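Local coordinates for iron-chelator utilization protein (Thermobifida fusca TM51, PDB 4YHB) that binds FAD and probably reduces the iron of ferric siderophores, helping to release the metal inside the cell, at residues L194-N197 and T203-L206. Sequence-based numbering, arbitrary orientation.
Sequences LHRN and TTDL
Leu206 reaches across to the end of strand 190-195, where its CD1 methyl lies against the backbone of His195, 3.7 Å from His195 O, and also meets Arg196, 4.1 Å from Arg196 CG. Leu194 returns the contact from the strand: its CD1 rests 3.6 Å from Leu206 O and 4.2 Å from Leu206 CB. Arg196 crosses both Leu206 and Thr204 at about a right angle, offering its aliphatic CG to each; Thr204 CG2 lies 4.0 Å from Arg196 CG. A bend at chi3 (-60°) helps carry the guanidinium onward to salt bridges with Glu149 and Glu173. The two branches of Thr204 do different work: with chi1 at 83°, OG1 accepts a nearly straight bond from Leu206 N (3.3 Å, 169°), while CG2, anti to the threonine's own carbonyl carbon, packs on the arginine. A valine here has no hydroxyl to offer, which would probably leave Leu206 N without this partner and the turn less firmly fixed. This ST turn leads into helix 206-212; the contact packs together both ends of the short strand-to-helix loop at an outermost strand of the parallel sheet, in a domain resembling the NAD(P)-binding domain of ferredoxin reductases, with the Arg196 side chain about 7 Å from bound FAD.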
loop_
_atom_site.group_PDB
_atom_site.type_symbol
_atom_site.label_atom_id
_atom_site.label_comp_id
_atom_site.label_asym_id
_atom_site.label_seq_id
_atom_site.Cartn_x
_atom_site.Cartn_y
_atom_site.Cartn_z
ATOM N N LEU A 194 9.546 -5.735 13.202
ATOM C CA LEU A 194 8.866 -6.284 14.371
ATOM C C LEU A 194 8.097 -7.540 13.977
ATOM O O LEU A 194 7.393 -7.556 12.966
ATOM C CB LEU A 194 7.922 -5.243 14.968
ATOM C CG LEU A 194 8.612 -3.927 15.323
ATOM C CD1 LEU A 194 7.557 -2.843 15.522
ATOM C CD2 LEU A 194 9.489 -4.109 16.572
ATOM N N HIS A 195 8.228 -8.584 14.778
ATOM C CA HIS A 195 7.681 -9.890 14.424
ATOM C C HIS A 195 6.505 -10.281 15.305
ATOM O O HIS A 195 6.612 -10.279 16.531
ATOM C CB HIS A 195 8.773 -10.967 14.523
ATOM C CG HIS A 195 10.039 -10.610 13.810
ATOM N ND1 HIS A 195 11.286 -10.911 14.314
ATOM C CD2 HIS A 195 10.252 -9.999 12.621
ATOM C CE1 HIS A 195 12.213 -10.493 13.469
ATOM N NE2 HIS A 195 11.611 -9.932 12.434
ATOM N N ARG A 196 5.392 -10.649 14.678
ATOM C CA ARG A 196 4.224 -11.121 15.416
ATOM C C ARG A 196 4.444 -12.488 16.060
ATOM O O ARG A 196 3.784 -12.816 17.048
ATOM C CB ARG A 196 3.007 -11.185 14.499
ATOM C CG ARG A 196 2.416 -9.809 14.172
ATOM C CD ARG A 196 1.034 -9.965 13.547
ATOM N NE ARG A 196 1.097 -10.733 12.308
ATOM C CZ ARG A 196 1.307 -10.194 11.109
ATOM N NH1 ARG A 196 1.478 -8.883 10.988
ATOM N NH2 ARG A 196 1.349 -10.965 10.034
ATOM N N ASN A 197 5.352 -13.280 15.495
ATOM C CA ASN A 197 5.731 -14.580 16.068
ATOM C C ASN A 197 4.555 -15.435 16.568
ATOM O O ASN A 197 4.579 -15.950 17.693
ATOM C CB ASN A 197 6.730 -14.365 17.209
ATOM C CG ASN A 197 8.050 -13.840 16.715
ATOM O OD1 ASN A 197 8.385 -14.009 15.536
ATOM N ND2 ASN A 197 8.822 -13.206 17.600
ATOM N N THR A 203 -3.796 -8.019 15.527
ATOM C CA THR A 203 -4.138 -8.274 16.926
ATOM C C THR A 203 -3.078 -7.809 17.916
ATOM O O THR A 203 -3.257 -7.967 19.124
ATOM C CB THR A 203 -4.398 -9.773 17.194
ATOM O OG1 THR A 203 -3.170 -10.506 17.085
ATOM C CG2 THR A 203 -5.425 -10.328 16.207
ATOM N N THR A 204 -1.977 -7.252 17.424
ATOM C CA THR A 204 -0.922 -6.774 18.315
ATOM C C THR A 204 -0.853 -5.248 18.352
ATOM O O THR A 204 -1.408 -4.573 17.495
ATOM C CB THR A 204 0.465 -7.287 17.907
ATOM O OG1 THR A 204 0.997 -6.451 16.874
ATOM C CG2 THR A 204 0.410 -8.738 17.436
ATOM N N ASP A 205 -0.142 -4.707 19.332
ATOM C CA ASP A 205 0.105 -3.269 19.368
ATOM C C ASP A 205 1.580 -2.958 19.138
ATOM O O ASP A 205 2.103 -1.970 19.666
ATOM C CB ASP A 205 -0.365 -2.677 20.701
ATOM C CG ASP A 205 0.208 -3.411 21.902
ATOM O OD1 ASP A 205 -0.160 -3.052 23.044
ATOM O OD2 ASP A 205 1.017 -4.353 21.710
ATOM N N LEU A 206 2.247 -3.797 18.347
ATOM C CA LEU A 206 3.693 -3.674 18.119
ATOM C C LEU A 206 4.103 -2.319 17.551
ATOM O O LEU A 206 5.125 -1.765 17.947
ATOM C CB LEU A 206 4.186 -4.784 17.176
ATOM C CG LEU A 206 4.356 -6.189 17.758
ATOM C CD1 LEU A 206 4.485 -7.219 16.630
ATOM C CD2 LEU A 206 5.570 -6.241 18.673
#